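Local coordinates for protein nitrite oxidoreductase subunit B (Kuenenia stuttgartiensis, PDB 7B04) that probably relays electrons through its iron-sulfur clusters between the catalytic subunit and the heme b subunit of the anammox nitrite oxidoreductase complex, at residues 371-383 with 388-400. Sequence-based numbering, arbitrary orientation.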
ATOM      1  N   LYS A 371     -30.201  -9.748  18.652  1.00 39.24           N
ATOM      2  CA  LYS A 371     -30.929 -10.873  18.077  1.00 42.02           C
ATOM      3  C   LYS A 371     -29.983 -12.065  17.962  1.00 47.62           C
ATOM      4  O   LYS A 371     -28.763 -11.934  18.100  1.00 50.14           O
ATOM      5  CB  LYS A 371     -31.634 -10.508  16.760  1.00 39.50           C
ATOM      6  CG  LYS A 371     -30.811 -10.323  15.516  1.00 48.74           C
ATOM      7  CD  LYS A 371     -31.779  -9.914  14.409  1.00 51.35           C
ATOM      8  CE  LYS A 371     -31.162  -9.941  13.029  1.00 62.20           C
ATOM      9  NZ  LYS A 371     -32.191  -9.624  11.996  1.00 61.96           N
ATOM     10  N   LYS A 372     -30.558 -13.236  17.696  1.00 47.15           N
ATOM     11  CA  LYS A 372     -29.821 -14.494  17.720  1.00 48.34           C
ATOM     12  C   LYS A 372     -29.213 -14.838  16.365  1.00 45.59           C
ATOM     13  O   LYS A 372     -29.890 -14.785  15.334  1.00 46.04           O
ATOM     14  CB  LYS A 372     -30.755 -15.618  18.170  1.00 51.38           C
ATOM     15  CG  LYS A 372     -30.262 -17.022  17.874  1.00 54.19           C
ATOM     16  CD  LYS A 372     -31.026 -18.042  18.701  1.00 51.75           C
ATOM     17  CE  LYS A 372     -31.123 -19.381  17.994  1.00 53.58           C
ATOM     18  NZ  LYS A 372     -30.551 -20.476  18.824  1.00 48.96           N
ATOM     19  N   PHE A 373     -27.921 -15.167  16.383  1.00 41.42           N
ATOM     20  CA  PHE A 373     -27.161 -15.540  15.195  1.00 46.41           C
ATOM     21  C   PHE A 373     -26.720 -16.994  15.310  1.00 51.03           C
ATOM     22  O   PHE A 373     -26.090 -17.376  16.302  1.00 45.93           O
ATOM     23  CB  PHE A 373     -25.940 -14.634  15.017  1.00 49.48           C
ATOM     24  CG  PHE A 373     -24.989 -15.104  13.953  1.00 47.76           C
ATOM     25  CD1 PHE A 373     -25.252 -14.864  12.615  1.00 49.75           C
ATOM     26  CD2 PHE A 373     -23.833 -15.786  14.293  1.00 42.32           C
ATOM     27  CE1 PHE A 373     -24.378 -15.296  11.635  1.00 49.92           C
ATOM     28  CE2 PHE A 373     -22.960 -16.223  13.318  1.00 47.39           C
ATOM     29  CZ  PHE A 373     -23.231 -15.976  11.988  1.00 46.46           C
ATOM     30  N   THR A 374     -27.048 -17.798  14.299  1.00 54.94           N
ATOM     31  CA  THR A 374     -26.574 -19.169  14.189  1.00 51.08           C
ATOM     32  C   THR A 374     -25.828 -19.329  12.874  1.00 45.66           C
ATOM     33  O   THR A 374     -26.215 -18.766  11.846  1.00 51.70           O
ATOM     34  CB  THR A 374     -27.713 -20.196  14.269  1.00 42.56           C
ATOM     35  OG1 THR A 374     -28.481 -20.164  13.060  1.00 47.82           O
ATOM     36  CG2 THR A 374     -28.613 -19.915  15.454  1.00 45.56           C
ATOM     37  N   MET A 375     -24.743 -20.092  12.914  1.00 43.20           N
ATOM     38  CA  MET A 375     -23.875 -20.261  11.757  1.00 46.36           C
ATOM     39  C   MET A 375     -23.664 -21.742  11.488  1.00 46.48           C
ATOM     40  O   MET A 375     -23.358 -22.510  12.408  1.00 49.54           O
ATOM     41  CB  MET A 375     -22.520 -19.568  11.971  1.00 45.22           C
ATOM     42  CG  MET A 375     -21.540 -19.743  10.823  1.00 49.87           C
ATOM     43  SD  MET A 375     -19.984 -18.897  11.141  1.00 61.23           S
ATOM     44  CE  MET A 375     -19.332 -19.868  12.497  1.00 54.36           C
ATOM     45  N   TYR A 376     -23.823 -22.129  10.222  1.00 42.81           N
ATOM     46  CA  TYR A 376     -23.687 -23.503   9.761  1.00 45.69           C
ATOM     47  C   TYR A 376     -22.552 -23.549   8.746  1.00 44.82           C
ATOM     48  O   TYR A 376     -22.259 -22.553   8.078  1.00 47.63           O
ATOM     49  CB  TYR A 376     -24.994 -24.001   9.124  1.00 47.14           C
ATOM     50  CG  TYR A 376     -26.235 -23.756   9.960  1.00 46.40           C
ATOM     51  CD1 TYR A 376     -26.854 -24.795  10.645  1.00 47.25           C
ATOM     52  CD2 TYR A 376     -26.791 -22.487  10.062  1.00 49.67           C
ATOM     53  CE1 TYR A 376     -27.991 -24.568  11.418  1.00 45.56           C
ATOM     54  CE2 TYR A 376     -27.917 -22.257  10.829  1.00 55.60           C
ATOM     55  CZ  TYR A 376     -28.515 -23.298  11.504  1.00 54.04           C
ATOM     56  OH  TYR A 376     -29.640 -23.071  12.268  1.00 52.03           O
ATOM     57  N   ASN A 377     -21.876 -24.694   8.652  1.00 40.65           N
ATOM     58  CA  ASN A 377     -20.785 -24.828   7.682  1.00 37.88           C
ATOM     59  C   ASN A 377     -21.341 -25.306   6.338  1.00 43.14           C
ATOM     60  O   ASN A 377     -21.108 -26.433   5.884  1.00 47.32           O
ATOM     61  CB  ASN A 377     -19.708 -25.766   8.202  1.00 37.86           C
ATOM     62  CG  ASN A 377     -18.538 -25.891   7.224  1.00 37.30           C
ATOM     63  OD1 ASN A 377     -17.540 -25.185   7.323  1.00 44.63           O
ATOM     64  ND2 ASN A 377     -18.673 -26.788   6.264  1.00 46.29           N
ATOM     65  N   ASP A 378     -22.094 -24.421   5.693  1.00 42.57           N
ATOM     66  CA  ASP A 378     -22.688 -24.794   4.422  1.00 41.83           C
ATOM     67  C   ASP A 378     -21.664 -24.677   3.310  1.00 38.43           C
ATOM     68  O   ASP A 378     -20.654 -23.976   3.422  1.00 44.29           O
ATOM     69  CB  ASP A 378     -23.887 -23.926   4.065  1.00 46.56           C
ATOM     70  CG  ASP A 378     -24.851 -23.745   5.221  1.00 49.11           C
ATOM     71  OD1 ASP A 378     -25.152 -24.718   5.935  1.00 48.97           O
ATOM     72  OD2 ASP A 378     -25.337 -22.614   5.388  1.00 50.01           O
ATOM     73  N   THR A 379     -21.930 -25.402   2.235  1.00 43.79           N
ATOM     74  CA  THR A 379     -21.110 -25.380   1.032  1.00 40.70           C
ATOM     75  C   THR A 379     -21.878 -24.603  -0.034  1.00 41.26           C
ATOM     76  O   THR A 379     -22.934 -25.052  -0.493  1.00 46.40           O
ATOM     77  CB  THR A 379     -20.801 -26.798   0.561  1.00 39.32           C
ATOM     78  OG1 THR A 379     -19.949 -27.443   1.514  1.00 45.38           O
ATOM     79  CG2 THR A 379     -20.133 -26.773  -0.786  1.00 38.33           C
ATOM     80  N   VAL A 380     -21.367 -23.430  -0.400  1.00 37.61           N
ATOM     81  CA  VAL A 380     -21.993 -22.604  -1.426  1.00 40.78           C
ATOM     82  C   VAL A 380     -21.372 -22.957  -2.769  1.00 43.40           C
ATOM     83  O   VAL A 380     -20.165 -23.209  -2.870  1.00 41.16           O
ATOM     84  CB  VAL A 380     -21.842 -21.102  -1.102  1.00 34.37           C
ATOM     85  CG1 VAL A 380     -20.377 -20.687  -1.084  1.00 35.44           C
ATOM     86  CG2 VAL A 380     -22.632 -20.257  -2.096  1.00 43.23           C
ATOM     87  N   ILE A 381     -22.206 -23.002  -3.806  1.00 43.02           N
ATOM     88  CA  ILE A 381     -21.799 -23.456  -5.129  1.00 40.19           C
ATOM     89  C   ILE A 381     -22.246 -22.431  -6.161  1.00 41.06           C
ATOM     90  O   ILE A 381     -23.381 -21.944  -6.116  1.00 38.41           O
ATOM     91  CB  ILE A 381     -22.389 -24.844  -5.457  1.00 39.72           C
ATOM     92  CG1 ILE A 381     -21.968 -25.873  -4.407  1.00 44.98           C
ATOM     93  CG2 ILE A 381     -21.955 -25.298  -6.835  1.00 32.85           C
ATOM     94  CD1 ILE A 381     -22.790 -27.142  -4.440  1.00 45.97           C
ATOM     95  N   GLY A 382     -21.358 -22.110  -7.090  1.00 35.28           N
ATOM     96  CA  GLY A 382     -21.658 -21.173  -8.161  1.00 40.82           C
ATOM     97  C   GLY A 382     -21.593 -21.851  -9.514  1.00 39.23           C
ATOM     98  O   GLY A 382     -20.749 -22.721  -9.740  1.00 35.60           O
ATOM     99  N   PHE A 383     -22.480 -21.438 -10.415  1.00 35.17           N
ATOM    100  CA  PHE A 383     -22.585 -22.033 -11.738  1.00 34.37           C
ATOM    101  C   PHE A 383     -22.400 -20.976 -12.818  1.00 32.98           C
ATOM    102  O   PHE A 383     -22.650 -19.787 -12.608  1.00 33.86           O
ATOM    103  CB  PHE A 383     -23.931 -22.740 -11.925  1.00 38.63           C
ATOM    104  CG  PHE A 383     -24.233 -23.748 -10.861  1.00 42.30           C
ATOM    105  CD1 PHE A 383     -23.747 -25.042 -10.953  1.00 34.63           C
ATOM    106  CD2 PHE A 383     -24.989 -23.396  -9.759  1.00 38.10           C
ATOM    107  CE1 PHE A 383     -24.022 -25.969  -9.967  1.00 38.80           C
ATOM    108  CE2 PHE A 383     -25.263 -24.314  -8.776  1.00 40.81           C
ATOM    109  CZ  PHE A 383     -24.784 -25.605  -8.877  1.00 42.71           C
ATOM    110  N   LYS A 388     -23.029 -25.065 -15.644  1.00 36.13           N
ATOM    111  CA  LYS A 388     -21.885 -25.884 -15.194  1.00 41.04           C
ATOM    112  C   LYS A 388     -21.317 -25.280 -13.913  1.00 40.92           C
ATOM    113  O   LYS A 388     -21.290 -24.073 -13.795  1.00 38.12           O
ATOM    114  CB  LYS A 388     -20.886 -26.050 -16.341  1.00 39.55           C
ATOM    115  CG  LYS A 388     -19.723 -26.999 -16.097  1.00 48.13           C
ATOM    116  CD  LYS A 388     -19.099 -27.542 -17.372  1.00 59.89           C
ATOM    117  CE  LYS A 388     -17.592 -27.382 -17.508  1.00 57.15           C
ATOM    118  NZ  LYS A 388     -17.192 -26.942 -18.869  1.00 53.08           N
ATOM    119  N   GLU A 389     -20.895 -26.128 -12.987  1.00 38.06           N
ATOM    120  CA  GLU A 389     -20.292 -25.653 -11.728  1.00 35.46           C
ATOM    121  C   GLU A 389     -18.927 -25.058 -12.058  1.00 35.06           C
ATOM    122  O   GLU A 389     -18.195 -25.676 -12.792  1.00 41.87           O
ATOM    123  CB  GLU A 389     -20.183 -26.829 -10.767  1.00 30.50           C
ATOM    124  CG  GLU A 389     -19.303 -26.558  -9.579  1.00 41.24           C
ATOM    125  CD  GLU A 389     -19.497 -27.513  -8.431  1.00 48.07           C
ATOM    126  OE1 GLU A 389     -20.423 -28.276  -8.500  1.00 63.94           O
ATOM    127  OE2 GLU A 389     -18.717 -27.494  -7.501  1.00 39.15           O
ATOM    128  N   VAL A 390     -18.615 -23.899 -11.503  1.00 30.03           N
ATOM    129  CA  VAL A 390     -17.356 -23.197 -11.715  1.00 28.65           C
ATOM    130  C   VAL A 390     -16.634 -22.892 -10.418  1.00 31.76           C
ATOM    131  O   VAL A 390     -15.424 -22.602 -10.444  1.00 34.13           O
ATOM    132  CB  VAL A 390     -17.594 -21.904 -12.526  1.00 33.04           C
ATOM    133  CG1 VAL A 390     -18.115 -22.247 -13.920  1.00 29.56           C
ATOM    134  CG2 VAL A 390     -18.575 -21.012 -11.809  1.00 35.99           C
ATOM    135  N   VAL A 391     -17.308 -22.941  -9.268  1.00 35.10           N
ATOM    136  CA  VAL A 391     -16.703 -22.579  -7.993  1.00 35.01           C
ATOM    137  C   VAL A 391     -17.444 -23.306  -6.878  1.00 34.31           C
ATOM    138  O   VAL A 391     -18.622 -23.650  -7.010  1.00 36.83           O
ATOM    139  CB  VAL A 391     -16.723 -21.045  -7.785  1.00 40.06           C
ATOM    140  CG1 VAL A 391     -18.139 -20.557  -7.510  1.00 37.18           C
ATOM    141  CG2 VAL A 391     -15.776 -20.641  -6.669  1.00 38.59           C
ATOM    142  N   ARG A 392     -16.735 -23.552  -5.778  1.00 32.41           N
ATOM    143  CA  ARG A 392     -17.330 -24.141  -4.588  1.00 33.47           C
ATOM    144  C   ARG A 392     -16.422 -23.870  -3.396  1.00 37.40           C
ATOM    145  O   ARG A 392     -15.198 -23.956  -3.516  1.00 40.63           O
ATOM    146  CB  ARG A 392     -17.540 -25.649  -4.765  1.00 36.84           C
ATOM    147  CG  ARG A 392     -17.923 -26.379  -3.496  1.00 37.38           C
ATOM    148  CD  ARG A 392     -18.090 -27.867  -3.733  1.00 38.04           C
ATOM    149  NE  ARG A 392     -19.214 -28.159  -4.617  1.00 44.60           N
ATOM    150  CZ  ARG A 392     -19.753 -29.365  -4.761  1.00 50.42           C
ATOM    151  NH1 ARG A 392     -19.273 -30.394  -4.075  1.00 47.12           N
ATOM    152  NH2 ARG A 392     -20.774 -29.542  -5.588  1.00 55.14           N
ATOM    153  N   THR A 393     -17.023 -23.552  -2.250  1.00 30.62           N
ATOM    154  CA  THR A 393     -16.259 -23.326  -1.030  1.00 37.78           C
ATOM    155  C   THR A 393     -17.168 -23.538   0.172  1.00 42.16           C
ATOM    156  O   THR A 393     -18.394 -23.595   0.050  1.00 42.69           O
ATOM    157  CB  THR A 393     -15.638 -21.925  -1.000  1.00 38.76           C
ATOM    158  OG1 THR A 393     -14.711 -21.835   0.090  1.00 42.88           O
ATOM    159  CG2 THR A 393     -16.714 -20.867  -0.826  1.00 33.76           C
ATOM    160  N   THR A 394     -16.544 -23.666   1.339  1.00 45.30           N
ATOM    161  CA  THR A 394     -17.243 -23.847   2.603  1.00 41.81           C
ATOM    162  C   THR A 394     -17.281 -22.536   3.382  1.00 38.91           C
ATOM    163  O   THR A 394     -16.453 -21.643   3.188  1.00 46.03           O
ATOM    164  CB  THR A 394     -16.576 -24.936   3.449  1.00 41.46           C
ATOM    165  OG1 THR A 394     -15.222 -24.565   3.734  1.00 38.68           O
ATOM    166  CG2 THR A 394     -16.589 -26.267   2.711  1.00 43.76           C
ATOM    167  N   VAL A 395     -18.265 -22.433   4.279  1.00 36.45           N
ATOM    168  CA  VAL A 395     -18.416 -21.220   5.077  1.00 38.38           C
ATOM    169  C   VAL A 395     -17.357 -21.158   6.173  1.00 39.88           C
ATOM    170  O   VAL A 395     -16.806 -20.091   6.465  1.00 46.98           O
ATOM    171  CB  VAL A 395     -19.842 -21.137   5.654  1.00 40.27           C
ATOM    172  CG1 VAL A 395     -19.952 -19.997   6.655  1.00 44.26           C
ATOM    173  CG2 VAL A 395     -20.855 -20.958   4.536  1.00 40.32           C
ATOM    174  N   GLU A 396     -17.042 -22.296   6.782  1.00 36.41           N
ATOM    175  CA  GLU A 396     -16.114 -22.364   7.899  1.00 49.21           C
ATOM    176  C   GLU A 396     -14.871 -23.151   7.500  1.00 49.33           C
ATOM    177  O   GLU A 396     -14.929 -24.061   6.666  1.00 45.72           O
ATOM    178  CB  GLU A 396     -16.781 -23.006   9.124  1.00 47.84           C
ATOM    179  CG  GLU A 396     -15.991 -22.927  10.406  1.00 49.16           C
ATOM    180  CD  GLU A 396     -16.076 -21.565  11.042  1.00 58.43           C
ATOM    181  OE1 GLU A 396     -16.892 -20.744  10.575  1.00 59.81           O
ATOM    182  OE2 GLU A 396     -15.339 -21.318  12.018  1.00 65.43           O
ATOM    183  N   GLU A 397     -13.743 -22.788   8.106  1.00 49.12           N
ATOM    184  CA  GLU A 397     -12.468 -23.394   7.755  1.00 44.51           C
ATOM    185  C   GLU A 397     -12.329 -24.768   8.406  1.00 49.36           C
ATOM    186  O   GLU A 397     -12.713 -24.950   9.566  1.00 48.11           O
ATOM    187  CB  GLU A 397     -11.310 -22.507   8.205  1.00 36.02           C
ATOM    188  CG  GLU A 397     -11.025 -21.333   7.288  1.00 40.01           C
ATOM    189  CD  GLU A 397     -10.160 -21.717   6.107  1.00 41.44           C
ATOM    190  OE1 GLU A 397      -9.257 -22.562   6.281  1.00 40.57           O
ATOM    191  OE2 GLU A 397     -10.382 -21.172   5.006  1.00 44.65           O
ATOM    192  N   PRO A 398     -11.783 -25.745   7.691  1.00 43.28           N
ATOM    193  CA  PRO A 398     -11.499 -27.045   8.301  1.00 45.05           C
ATOM    194  C   PRO A 398     -10.258 -26.971   9.183  1.00 43.15           C
ATOM    195  O   PRO A 398      -9.489 -26.006   9.149  1.00 39.60           O
ATOM    196  CB  PRO A 398     -11.276 -27.960   7.093  1.00 36.26           C
ATOM    197  CG  PRO A 398     -10.778 -27.055   6.038  1.00 32.73           C
ATOM    198  CD  PRO A 398     -11.477 -25.733   6.251  1.00 37.80           C
ATOM    199  N   ILE A 399     -10.080 -28.022   9.986  1.00 38.20           N
ATOM    200  CA  ILE A 399      -8.963 -28.144  10.914  1.00 41.06           C
ATOM    201  C   ILE A 399      -8.287 -29.486  10.677  1.00 40.84           C
ATOM    202  O   ILE A 399      -8.953 -30.528  10.612  1.00 46.56           O
ATOM    203  CB  ILE A 399      -9.421 -28.021  12.375  1.00 32.81           C
ATOM    204  CG1 ILE A 399      -9.792 -26.567  12.687  1.00 35.79           C
ATOM    205  CG2 ILE A 399      -8.312 -28.483  13.318  1.00 36.30           C
ATOM    206  CD1 ILE A 399     -10.803 -26.413  13.814  1.00 35.80           C
ATOM    207  N   HIS A 400      -6.973 -29.465  10.504  1.00 39.32           N
ATOM    208  CA  HIS A 400      -6.212 -30.695  10.318  1.00 45.79           C
ATOM    209  C   HIS A 400      -5.308 -30.950  11.516  1.00 44.46           C
ATOM    210  O   HIS A 400      -4.713 -30.016  12.060  1.00 35.86           O
ATOM    211  CB  HIS A 400      -5.366 -30.620   9.048  1.00 44.57           C
ATOM    212  CG  HIS A 400      -6.171 -30.401   7.805  1.00 45.42           C
ATOM    213  ND1 HIS A 400      -5.915 -29.365   6.930  1.00 50.78           N
ATOM    214  CD2 HIS A 400      -7.232 -31.074   7.299  1.00 53.50           C
ATOM    215  CE1 HIS A 400      -6.779 -29.413   5.936  1.00 50.91           C
ATOM    216  NE2 HIS A 400      -7.587 -30.440   6.135  1.00 60.17           N
TER
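Ile381 and Arg392 form a non-hydrogen-bonded pair, and their side chains run side by side in the same direction. Ile381 CD1 lies near Arg392 NH2, and Ile381 CG1 is near NE. A turn at chi3 (-66°) brings the guanidinium back toward Glu389, where Arg392 NE and Glu389 OE2 form a 3.0 Å salt bridge. Ile381 CG2 packs on the carboxylate carbon of that glutamate. Thr379 CG2, on the same face, meets Arg392 CG at 3.5 Å. On the other face, Val380 CG1 touches Thr393 CG2 at 3.7 Å. The backbones of these two residues are bonded both ways, with Val380 N to Thr393 O at 3.0 Å.

These strands make an antiparallel beta hairpin with a classic bulge near its turn. Two residues, Val390 and Val391, sit opposite the single Gly382. Gly382 O takes a nearly straight bond from Val390 N (3.0 Å) and a weak one from Val391 N.

At the open end, Val395 N bonds Asp378 O. Asn377 OD1 receives Glu396 N at 3.0 Å, from above the amide plane. Thr394 OG1 donates to Glu396 O within the same segment.

Farther out, Arg336 forms a salt bridge with Asp378, and strand 354-358 flanks Ile381. Asn109 of subunit A hydrogen-bonds Thr393 OG1 and Thr394 O, so the hairpin also contributes to the subunit interface.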